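Local coordinates for protein aminotransferase, class I (Staphylococcus aureus, PDB 2O1B) that probably transfers amino groups between amino acids and 2-oxo acids with the help of bound pyridoxal-5'-phosphate, as a class I aminotransferase, at residues Ala83-Glu88 against Ala274-Gln279; Lys91-Asp96 against Tyr296-Tyr301; Pro164-Pro169 against His332-Ile337; Arg318-Leu323 against Leu328-Ala333. All blocks are in the same frame, centred on the assembly; numbering follows the deposited sequence.

Interaction 1. Residues Ala83-Glu88 against Ala274-Gln279; sequences AFHGKE and ALKKYQ
His-85 lays its imidazole against the side chain of Lys-276, and these two residues carry the contact. The main term is CH-pi. Lys-276 CE sits over one face of the ring, 3.4 Å from the His-85 ring centroid and displaced toward the rim. It is nearest to the CG and ND1 side. Lys-276 CB serves the other end, 3.6 Å from His-85 NE2. The lysine chain can run past the imidazole because it bends at chi3 (77°). The bend brings CE over the ring.

One polar bond is added. His-85 NE2 donates to the backbone O of Lys-276 at 3.3 Å, with an N-H...O angle of 155°. It is weak. The same lysine thus meets NE2 with its carbonyl and the ring face with its CE. Its ammonium group is held by another partner, the backbone O of Glu-109.

Backbone bonds shape the loop. Ala-83 to Gly-86 form a type I beta turn, with Gly-86 N bonded to Ala-83 O at 3.1 Å. Lys-87 follows as the N-cap of helix 88-102, and its NZ forms a salt bridge with Asp-292.

Both pieces lie close to the second subunit. Phe-84 packs on Lys-119 of that subunit, a residue of its cofactor pocket. Tyr-278 meets Tyr-278 of the other chain. Here the turn before helix 88-102 rests on helix 269-282 at the subunit interface, near the partner's cofactor pocket, consistent with the dimers of class I aminotransferases.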
# COMPACT_ATOMS: atom_id res chain seq x y z
N ALA A 83 -8.16 5.31 12.50
CA ALA A 83 -7.93 3.94 12.94
C ALA A 83 -7.36 3.13 11.79
O ALA A 83 -7.93 3.12 10.70
CB ALA A 83 -9.23 3.32 13.46
N PHE A 84 -6.24 2.46 12.04
CA PHE A 84 -5.56 1.63 11.04
C PHE A 84 -6.50 0.72 10.28
O PHE A 84 -6.45 0.65 9.05
CB PHE A 84 -4.46 0.78 11.70
CG PHE A 84 -3.20 1.54 12.04
CD1 PHE A 84 -3.21 2.92 12.20
CD2 PHE A 84 -2.01 0.86 12.24
CE1 PHE A 84 -2.04 3.61 12.53
CE2 PHE A 84 -0.84 1.53 12.58
CZ PHE A 84 -0.85 2.91 12.72
N HIS A 85 -7.36 0.01 11.02
CA HIS A 85 -8.20 -1.03 10.43
C HIS A 85 -9.53 -0.57 9.87
O HIS A 85 -10.35 -1.39 9.49
CB HIS A 85 -8.41 -2.17 11.43
CG HIS A 85 -7.15 -2.85 11.82
ND1 HIS A 85 -6.85 -3.18 13.13
CD2 HIS A 85 -6.08 -3.22 11.09
CE1 HIS A 85 -5.66 -3.74 13.18
NE2 HIS A 85 -5.17 -3.79 11.95
N GLY A 86 -9.75 0.75 9.82
CA GLY A 86 -10.90 1.28 9.09
C GLY A 86 -12.03 1.73 9.97
O GLY A 86 -12.10 1.38 11.15
N LYS A 87 -12.92 2.53 9.39
CA LYS A 87 -14.11 3.01 10.09
C LYS A 87 -15.06 1.86 10.41
O LYS A 87 -15.17 0.90 9.64
CB LYS A 87 -14.86 4.03 9.23
CG LYS A 87 -14.12 5.34 9.03
CD LYS A 87 -14.98 6.31 8.26
CE LYS A 87 -14.25 7.59 8.05
NZ LYS A 87 -15.14 8.60 7.46
N GLU A 88 -15.75 1.96 11.54
CA GLU A 88 -16.80 1.02 11.89
C GLU A 88 -17.87 0.91 10.81
O GLU A 88 -18.32 -0.19 10.47
CB GLU A 88 -17.45 1.42 13.22
CG GLU A 88 -16.84 0.73 14.43
CD GLU A 88 -17.09 -0.77 14.43
OE1 GLU A 88 -18.28 -1.18 14.52
OE2 GLU A 88 -16.10 -1.53 14.33
N ALA A 274 -3.85 -12.06 10.65
CA ALA A 274 -2.47 -11.95 10.15
C ALA A 274 -2.35 -10.80 9.15
O ALA A 274 -1.43 -9.98 9.23
CB ALA A 274 -2.01 -13.27 9.53
N LEU A 275 -3.29 -10.73 8.20
CA LEU A 275 -3.34 -9.60 7.27
C LEU A 275 -3.44 -8.27 8.00
O LEU A 275 -2.69 -7.35 7.69
CB LEU A 275 -4.50 -9.74 6.30
CG LEU A 275 -4.23 -10.48 5.01
CD1 LEU A 275 -5.55 -10.76 4.29
CD2 LEU A 275 -3.27 -9.67 4.12
N LYS A 276 -4.37 -8.18 8.96
CA LYS A 276 -4.56 -6.96 9.75
C LYS A 276 -3.25 -6.57 10.45
O LYS A 276 -2.83 -5.43 10.39
CB LYS A 276 -5.69 -7.13 10.78
CG LYS A 276 -7.09 -7.21 10.17
CD LYS A 276 -8.15 -7.32 11.25
CE LYS A 276 -8.41 -5.96 11.90
NZ LYS A 276 -9.53 -5.97 12.89
N LYS A 277 -2.59 -7.53 11.09
CA LYS A 277 -1.30 -7.23 11.71
C LYS A 277 -0.27 -6.72 10.69
O LYS A 277 0.46 -5.75 10.94
CB LYS A 277 -0.74 -8.45 12.45
CG LYS A 277 0.41 -8.08 13.34
CD LYS A 277 1.12 -9.27 13.92
CE LYS A 277 2.51 -8.87 14.38
NZ LYS A 277 2.50 -7.59 15.14
N TYR A 278 -0.21 -7.37 9.53
CA TYR A 278 0.73 -6.96 8.50
C TYR A 278 0.48 -5.51 8.09
O TYR A 278 1.43 -4.74 7.92
CB TYR A 278 0.58 -7.86 7.28
CG TYR A 278 1.48 -7.50 6.12
CD1 TYR A 278 0.99 -6.79 5.02
CD2 TYR A 278 2.82 -7.85 6.12
CE1 TYR A 278 1.81 -6.46 3.95
CE2 TYR A 278 3.66 -7.52 5.06
CZ TYR A 278 3.15 -6.83 3.98
OH TYR A 278 3.98 -6.52 2.93
N GLN A 279 -0.79 -5.15 7.95
CA GLN A 279 -1.15 -3.81 7.52
C GLN A 279 -0.94 -2.72 8.59
O GLN A 279 -0.86 -1.54 8.25
CB GLN A 279 -2.56 -3.79 6.90
CG GLN A 279 -2.63 -4.65 5.62
CD GLN A 279 -3.90 -4.52 4.80
OE1 GLN A 279 -3.90 -4.88 3.61
NE2 GLN A 279 -4.99 -4.05 5.42

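Interaction 2. Residues Lys91-Asp96 against Tyr296-Tyr301; sequences KQAIVD and YALNHY
Ala-93 and Leu-298 meet where helix 88-102 packs on helix 288-300, two helices running in roughly the same direction. The short axes approach to 9.2 Å and make an angle of 30°. Ala-93 faces the other helix, and its CB is 4.3 Å from Leu-298 CB. Deeper in, Ile-94 CG1 touches Leu-298 CD1 at 4.2 Å. Ile-94 also reaches the strands 112-115 and 263-267, so the apolar side of the contact continues onto the large sheet.

The outer side is polar. Asn-299 brings the end of its amide to Ala-93, with CG anti to its carbonyl carbon (chi1 -74°). ND2 lies 3.5 Å from Ala-93 CB. It gives hydrogen bonds to two waters. Water 1 is a weak partner and in turn donates to Ala-93 O at 2.7 Å. Water 2 is 3.0 Å from Asn-299 ND2 and donates to Asp-96 OD2. Gln-92 NE2 meets the other carboxylate oxygen, Asp-96 OD1, at 2.8 Å. It comes from above the carboxylate plane, 39° out of it.

The chemistry is thus divided. Carbon contacts join the helices on the buried side, while two waters carry the polar link between Asn-299 and helix 88-102.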
# COMPACT_ATOMS: atom_id res chain seq x y z
N LYS A 91 -16.43 -1.31 8.01
CA LYS A 91 -16.50 -2.73 8.42
C LYS A 91 -17.94 -3.25 8.36
O LYS A 91 -18.19 -4.39 7.96
CB LYS A 91 -15.96 -2.90 9.84
CG LYS A 91 -14.50 -2.50 10.02
CD LYS A 91 -14.11 -2.67 11.48
CE LYS A 91 -12.71 -2.17 11.76
NZ LYS A 91 -12.49 -2.01 13.23
N GLN A 92 -18.88 -2.39 8.75
CA GLN A 92 -20.30 -2.71 8.76
C GLN A 92 -20.90 -2.79 7.36
O GLN A 92 -21.76 -3.63 7.11
CB GLN A 92 -21.07 -1.70 9.61
CG GLN A 92 -22.54 -2.04 9.81
CD GLN A 92 -22.75 -3.25 10.71
OE1 GLN A 92 -22.28 -3.27 11.84
NE2 GLN A 92 -23.49 -4.23 10.22
N ALA A 93 -20.47 -1.92 6.45
CA ALA A 93 -20.96 -1.95 5.06
C ALA A 93 -20.50 -3.24 4.37
O ALA A 93 -21.21 -3.78 3.53
CB ALA A 93 -20.50 -0.73 4.28
N ILE A 94 -19.33 -3.72 4.77
CA ILE A 94 -18.77 -4.97 4.28
C ILE A 94 -19.59 -6.18 4.73
O ILE A 94 -19.96 -7.02 3.90
CB ILE A 94 -17.29 -5.14 4.70
CG1 ILE A 94 -16.39 -4.17 3.93
CG2 ILE A 94 -16.82 -6.57 4.46
CD1 ILE A 94 -15.00 -3.97 4.53
N VAL A 95 -19.86 -6.29 6.03
CA VAL A 95 -20.61 -7.45 6.53
C VAL A 95 -22.05 -7.45 6.02
O VAL A 95 -22.60 -8.51 5.72
CB VAL A 95 -20.58 -7.61 8.09
CG1 VAL A 95 -19.14 -7.59 8.61
CG2 VAL A 95 -21.41 -6.56 8.78
N ASP A 96 -22.65 -6.25 5.93
CA ASP A 96 -24.00 -6.08 5.38
C ASP A 96 -24.08 -6.52 3.92
O ASP A 96 -25.04 -7.19 3.52
CB ASP A 96 -24.44 -4.61 5.46
CG ASP A 96 -24.77 -4.15 6.88
OD1 ASP A 96 -24.77 -4.96 7.84
OD2 ASP A 96 -25.03 -2.94 7.04
N TYR A 296 -20.49 4.20 0.66
CA TYR A 296 -21.63 4.61 -0.13
C TYR A 296 -21.87 3.63 -1.27
O TYR A 296 -23.00 3.25 -1.53
CB TYR A 296 -21.42 6.02 -0.67
CG TYR A 296 -22.69 6.63 -1.19
CD1 TYR A 296 -22.98 6.61 -2.55
CD2 TYR A 296 -23.62 7.18 -0.31
CE1 TYR A 296 -24.16 7.16 -3.02
CE2 TYR A 296 -24.79 7.73 -0.77
CZ TYR A 296 -25.05 7.72 -2.12
OH TYR A 296 -26.22 8.27 -2.57
N ALA A 297 -20.79 3.19 -1.92
CA ALA A 297 -20.89 2.27 -3.06
C ALA A 297 -21.53 0.96 -2.65
O ALA A 297 -22.53 0.53 -3.24
CB ALA A 297 -19.54 2.04 -3.69
N LEU A 298 -20.96 0.32 -1.62
CA LEU A 298 -21.43 -0.96 -1.12
C LEU A 298 -22.86 -0.93 -0.66
O LEU A 298 -23.62 -1.86 -0.94
CB LEU A 298 -20.52 -1.45 0.02
CG LEU A 298 -19.11 -1.85 -0.43
CD1 LEU A 298 -18.17 -1.98 0.77
CD2 LEU A 298 -19.18 -3.15 -1.21
N ASN A 299 -23.23 0.13 0.05
CA ASN A 299 -24.58 0.27 0.58
C ASN A 299 -25.67 0.48 -0.47
O ASN A 299 -26.80 0.05 -0.29
CB ASN A 299 -24.66 1.40 1.61
CG ASN A 299 -24.01 1.03 2.94
OD1 ASN A 299 -23.71 1.92 3.74
ND2 ASN A 299 -23.78 -0.26 3.18
N HIS A 300 -25.34 1.16 -1.57
CA HIS A 300 -26.40 1.64 -2.46
C HIS A 300 -26.40 1.11 -3.89
O HIS A 300 -27.33 1.41 -4.64
CB HIS A 300 -26.40 3.17 -2.50
CG HIS A 300 -26.69 3.80 -1.18
ND1 HIS A 300 -25.71 4.38 -0.40
CD2 HIS A 300 -27.85 3.95 -0.50
CE1 HIS A 300 -26.27 4.86 0.71
NE2 HIS A 300 -27.56 4.60 0.67
N TYR A 301 -25.40 0.32 -4.27
CA TYR A 301 -25.24 -0.02 -5.69
C TYR A 301 -25.35 -1.50 -6.09
O TYR A 301 -24.68 -1.95 -7.02
CB TYR A 301 -23.99 0.64 -6.27
CG TYR A 301 -24.12 2.15 -6.36
CD1 TYR A 301 -23.78 2.97 -5.28
CD2 TYR A 301 -24.58 2.76 -7.52
CE1 TYR A 301 -23.90 4.35 -5.35
CE2 TYR A 301 -24.70 4.14 -7.61
CZ TYR A 301 -24.36 4.93 -6.53
OH TYR A 301 -24.48 6.29 -6.62
O HOH W 1 -23.50 -2.80 2.44
O HOH W 2 -23.91 -0.61 6.19

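Interaction 3. Residues Pro164-Pro169 against His332-Ile337; sequences PPHYLP and HAKGGI
His-166 and Lys-334 meet from two irregular loops; the first has a cis peptide bond before Pro-165 and turns at Tyr-167 through left-handed backbone angles (phi 50°, psi 48°). The side chains cross at about a right angle. Lys-334 stretches out fully beyond CG and brings its ammonium group to the edge of the imidazole. Lys-334 NZ is modelled 2.6 Å from His-166 ND1 as a hydrogen bond to it; this is shorter than expected for two nitrogens, so its exact length is doubtful. NZ is tilted 16° from the ring plane. Lys-334 CE lies in that plane, 3.3 Å from His-166 ND1. One face of the imidazole is lined by its own neighbour, with Pro-165 CB 4.1 Å above the ring centre.

Two waters widen the contact. Water 4 lies 2.8 Å from Lys-334 NZ and donates to His-166 O at 2.6 Å. The lysine thus meets the ring directly and the carbonyl of the same residue through a water. Water 3 links the backbones, donating to Pro-165 O at 3.2 Å and to His-332 O at 2.7 Å.

The contact lies at the surface. The loop 164-169 follows strand 156-161 of the large sheet, and the other loop joins strands 330-331 and 338-342 of the small antiparallel sheet. Next to it, Tyr-167 OH is hydrogen-bonded to Trp-340 NE1 on strand 338-342, and its ring touches Tyr-377 on strand 377-381. His-332 borders helix 302-325 through Arg-316.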
# COMPACT_ATOMS: atom_id res chain seq x y z
N PRO A 164 -9.35 -26.88 -20.16
CA PRO A 164 -10.60 -26.46 -20.80
C PRO A 164 -11.53 -27.66 -20.98
O PRO A 164 -11.05 -28.80 -20.95
CB PRO A 164 -10.13 -25.92 -22.16
CG PRO A 164 -8.88 -26.65 -22.44
CD PRO A 164 -8.22 -26.87 -21.11
N PRO A 165 -12.83 -27.42 -21.20
CA PRO A 165 -13.49 -26.14 -21.34
C PRO A 165 -13.79 -25.42 -20.03
O PRO A 165 -14.12 -24.23 -20.05
CB PRO A 165 -14.82 -26.50 -22.03
CG PRO A 165 -14.79 -27.96 -22.28
CD PRO A 165 -13.79 -28.53 -21.35
N HIS A 166 -13.69 -26.11 -18.90
CA HIS A 166 -14.29 -25.60 -17.67
C HIS A 166 -13.30 -25.12 -16.61
O HIS A 166 -13.68 -24.40 -15.69
CB HIS A 166 -15.32 -26.60 -17.12
CG HIS A 166 -16.45 -26.88 -18.06
ND1 HIS A 166 -17.40 -25.92 -18.38
CD2 HIS A 166 -16.79 -27.98 -18.76
CE1 HIS A 166 -18.27 -26.43 -19.23
NE2 HIS A 166 -17.93 -27.69 -19.47
N TYR A 167 -12.03 -25.51 -16.75
CA TYR A 167 -10.95 -25.02 -15.88
C TYR A 167 -11.24 -25.11 -14.38
O TYR A 167 -11.06 -24.14 -13.63
CB TYR A 167 -10.55 -23.59 -16.27
CG TYR A 167 -9.89 -23.48 -17.62
CD1 TYR A 167 -10.59 -23.00 -18.73
CD2 TYR A 167 -8.56 -23.88 -17.80
CE1 TYR A 167 -9.98 -22.90 -19.98
CE2 TYR A 167 -7.94 -23.79 -19.03
CZ TYR A 167 -8.66 -23.30 -20.12
OH TYR A 167 -8.03 -23.22 -21.34
N LEU A 168 -11.72 -26.28 -13.94
CA LEU A 168 -11.99 -26.52 -12.53
C LEU A 168 -10.87 -27.40 -11.95
O LEU A 168 -10.28 -28.20 -12.68
CB LEU A 168 -13.36 -27.21 -12.38
CG LEU A 168 -14.63 -26.43 -12.73
CD1 LEU A 168 -15.86 -27.29 -12.39
CD2 LEU A 168 -14.70 -25.06 -12.02
N PRO A 169 -10.58 -27.26 -10.64
CA PRO A 169 -9.48 -28.05 -10.09
C PRO A 169 -9.80 -29.54 -10.11
O PRO A 169 -10.96 -29.92 -9.97
CB PRO A 169 -9.38 -27.57 -8.64
CG PRO A 169 -10.13 -26.27 -8.60
CD PRO A 169 -11.21 -26.43 -9.60
N HIS A 332 -15.89 -20.47 -24.34
CA HIS A 332 -17.05 -19.68 -23.94
C HIS A 332 -16.83 -19.11 -22.53
O HIS A 332 -16.45 -19.84 -21.61
CB HIS A 332 -18.32 -20.55 -24.01
CG HIS A 332 -19.57 -19.88 -23.52
ND1 HIS A 332 -20.29 -20.36 -22.44
CD2 HIS A 332 -20.24 -18.79 -23.96
CE1 HIS A 332 -21.34 -19.58 -22.24
NE2 HIS A 332 -21.33 -18.62 -23.15
N ALA A 333 -17.05 -17.79 -22.39
CA ALA A 333 -16.89 -17.09 -21.12
C ALA A 333 -18.15 -17.20 -20.28
O ALA A 333 -19.25 -16.97 -20.76
CB ALA A 333 -16.59 -15.62 -21.38
N LYS A 334 -17.98 -17.53 -19.00
CA LYS A 334 -19.14 -17.72 -18.12
C LYS A 334 -19.27 -16.57 -17.13
O LYS A 334 -20.33 -16.35 -16.54
CB LYS A 334 -19.02 -19.04 -17.36
CG LYS A 334 -18.84 -20.28 -18.26
CD LYS A 334 -18.83 -21.53 -17.41
CE LYS A 334 -18.15 -22.69 -18.10
NZ LYS A 334 -18.07 -23.79 -17.12
N GLY A 335 -18.17 -15.84 -16.95
CA GLY A 335 -18.14 -14.63 -16.14
C GLY A 335 -16.90 -13.80 -16.44
O GLY A 335 -16.08 -14.16 -17.30
N GLY A 336 -16.75 -12.69 -15.72
CA GLY A 336 -15.63 -11.79 -15.96
C GLY A 336 -15.89 -10.90 -17.16
O GLY A 336 -17.03 -10.74 -17.58
N ILE A 337 -14.83 -10.32 -17.72
CA ILE A 337 -14.98 -9.34 -18.78
C ILE A 337 -14.19 -9.70 -20.06
O ILE A 337 -14.00 -8.85 -20.92
CB ILE A 337 -14.60 -7.91 -18.27
CG1 ILE A 337 -13.13 -7.85 -17.85
CG2 ILE A 337 -15.54 -7.47 -17.11
CD1 ILE A 337 -12.62 -6.46 -17.59
O HOH W 3 -16.62 -22.49 -21.07
O HOH W 4 -15.99 -23.23 -15.41

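Interaction 4. Residues Arg318-Leu323 against Leu328-Ala333; sequences RFEAML and LPFVHA
The Phe-330 ring lies against Glu-320 and Leu-323 of helix 302-325. Its CE1 and CZ end meets the glutamate: Phe-330 CE1 is 3.5 Å from Glu-320 OE2, and the carboxylate and ring planes are 44° apart. On its CD2 and CE2 side, Leu-323 CB comes to 3.7 Å from Phe-330 CD2. The ring is turned in toward the helix because CG stands between the backbone N and the carbonyl carbon (chi1 60°). The extended Glu-320 chain runs past the ring to the far end of the segment. There Glu-320 OE1 accepts a nearly straight bond from Ala-333 N, 2.9 Å at 170°, on its syn lone pair. The placing of OE2 beside the His-332 ring is doubtful.

At the other end, Leu-328 N bonds to Leu-323 O at 3.0 Å. Leu-323 CD2 and Leu-328 CG touch at 4.0 Å, the two side chains crossing at about a right angle.

One side-chain bond and one backbone bond thus hold the segment at its two ends, with Phe-330 between. The helix leads through a brief connection into the short, weakly bonded strand 330-331, at the edge of the antiparallel sheet in what is probably the small C-terminal domain of the aminotransferase fold.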
# COMPACT_ATOMS: atom_id res chain seq x y z
N ARG A 318 -22.64 -11.05 -28.34
CA ARG A 318 -22.41 -10.49 -29.66
C ARG A 318 -21.04 -10.86 -30.20
O ARG A 318 -20.90 -11.20 -31.37
CB ARG A 318 -22.57 -8.96 -29.61
CG ARG A 318 -24.01 -8.52 -29.47
CD ARG A 318 -24.10 -7.09 -28.94
NE ARG A 318 -23.53 -6.10 -29.85
CZ ARG A 318 -24.06 -5.73 -31.01
NH1 ARG A 318 -25.20 -6.28 -31.43
NH2 ARG A 318 -23.46 -4.82 -31.76
N PHE A 319 -20.03 -10.80 -29.33
CA PHE A 319 -18.67 -11.04 -29.75
C PHE A 319 -18.43 -12.52 -30.04
O PHE A 319 -17.80 -12.87 -31.04
CB PHE A 319 -17.69 -10.54 -28.70
CG PHE A 319 -16.28 -10.43 -29.19
CD1 PHE A 319 -15.88 -9.34 -29.94
CD2 PHE A 319 -15.35 -11.42 -28.88
CE1 PHE A 319 -14.56 -9.24 -30.39
CE2 PHE A 319 -14.04 -11.32 -29.32
CZ PHE A 319 -13.65 -10.24 -30.07
N GLU A 320 -18.93 -13.38 -29.15
CA GLU A 320 -18.80 -14.82 -29.33
C GLU A 320 -19.65 -15.35 -30.49
O GLU A 320 -19.32 -16.39 -31.08
CB GLU A 320 -19.14 -15.55 -28.04
CG GLU A 320 -18.13 -15.33 -26.90
CD GLU A 320 -18.36 -16.27 -25.73
OE1 GLU A 320 -17.59 -16.21 -24.75
OE2 GLU A 320 -19.32 -17.07 -25.78
N ALA A 321 -20.73 -14.64 -30.82
CA ALA A 321 -21.56 -14.97 -31.98
C ALA A 321 -20.78 -14.75 -33.27
O ALA A 321 -20.75 -15.62 -34.14
CB ALA A 321 -22.84 -14.15 -31.99
N MSE A 322 -20.15 -13.58 -33.38
CA MSE A 322 -19.23 -13.26 -34.47
C MSE A 322 -18.14 -14.33 -34.63
O MSE A 322 -17.86 -14.78 -35.73
CB MSE A 322 -18.56 -11.90 -34.25
CG MSE A 322 -19.50 -10.70 -34.34
SE MSE A 322 -20.37 -10.55 -36.08
CE MSE A 322 -18.80 -10.34 -37.23
N LEU A 323 -17.54 -14.73 -33.51
CA LEU A 323 -16.45 -15.70 -33.55
C LEU A 323 -16.93 -17.08 -33.98
O LEU A 323 -16.34 -17.70 -34.86
CB LEU A 323 -15.73 -15.77 -32.19
CG LEU A 323 -14.95 -14.53 -31.72
CD1 LEU A 323 -14.38 -14.75 -30.33
CD2 LEU A 323 -13.84 -14.13 -32.70
N LEU A 328 -13.96 -19.47 -35.48
CA LEU A 328 -12.78 -19.17 -34.69
C LEU A 328 -12.97 -19.89 -33.36
O LEU A 328 -13.98 -19.66 -32.69
CB LEU A 328 -12.66 -17.66 -34.42
CG LEU A 328 -12.26 -16.57 -35.44
CD1 LEU A 328 -10.79 -16.24 -35.36
CD2 LEU A 328 -12.67 -16.85 -36.87
N PRO A 329 -12.03 -20.76 -32.97
CA PRO A 329 -12.13 -21.52 -31.71
C PRO A 329 -11.83 -20.70 -30.44
O PRO A 329 -10.74 -20.14 -30.30
CB PRO A 329 -11.08 -22.63 -31.87
CG PRO A 329 -10.08 -22.06 -32.82
CD PRO A 329 -10.82 -21.12 -33.74
N PHE A 330 -12.80 -20.64 -29.53
CA PHE A 330 -12.63 -19.94 -28.26
C PHE A 330 -13.21 -20.79 -27.12
O PHE A 330 -13.91 -21.78 -27.35
CB PHE A 330 -13.33 -18.57 -28.32
CG PHE A 330 -14.82 -18.65 -28.60
CD1 PHE A 330 -15.73 -18.71 -27.56
CD2 PHE A 330 -15.29 -18.67 -29.91
CE1 PHE A 330 -17.11 -18.80 -27.81
CE2 PHE A 330 -16.66 -18.75 -30.17
CZ PHE A 330 -17.56 -18.81 -29.13
N VAL A 331 -12.90 -20.40 -25.89
CA VAL A 331 -13.54 -20.98 -24.72
C VAL A 331 -14.64 -20.00 -24.29
O VAL A 331 -14.37 -18.85 -23.97
CB VAL A 331 -12.52 -21.28 -23.59
CG1 VAL A 331 -13.21 -21.67 -22.30
CG2 VAL A 331 -11.57 -22.38 -24.04
N HIS A 332 -15.89 -20.47 -24.34
CA HIS A 332 -17.05 -19.68 -23.94
C HIS A 332 -16.83 -19.11 -22.53
O HIS A 332 -16.45 -19.84 -21.61
CB HIS A 332 -18.32 -20.55 -24.01
CG HIS A 332 -19.57 -19.88 -23.52
ND1 HIS A 332 -20.29 -20.36 -22.44
CD2 HIS A 332 -20.24 -18.79 -23.96
CE1 HIS A 332 -21.34 -19.58 -22.24
NE2 HIS A 332 -21.33 -18.62 -23.15
N ALA A 333 -17.05 -17.79 -22.39
CA ALA A 333 -16.89 -17.09 -21.12
C ALA A 333 -18.15 -17.20 -20.28
O ALA A 333 -19.25 -16.97 -20.76
CB ALA A 333 -16.59 -15.62 -21.38

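How the interactions relate
The contacts form two groups. Interactions 1 and 2 have centres about 17 Å apart and touch through Lys-91. They take in helices 88-102, 269-282 and 288-300, beside the large mixed sheet. Interactions 3 and 4 lie about 13 Å apart by centres, share His-332 and Ala-333, and border the small antiparallel sheet. Helix 302-325 follows directly after helix 288-300 and leads from one group to the other. Interactions 1 and 4 are about 43 Å apart by centres. Along the chain the segments of interactions 1, 2 and 3 alternate, while interactions 1 and 2 both close before interaction 4 opens. Early and late parts of the chain are thus brought together in one compact subunit.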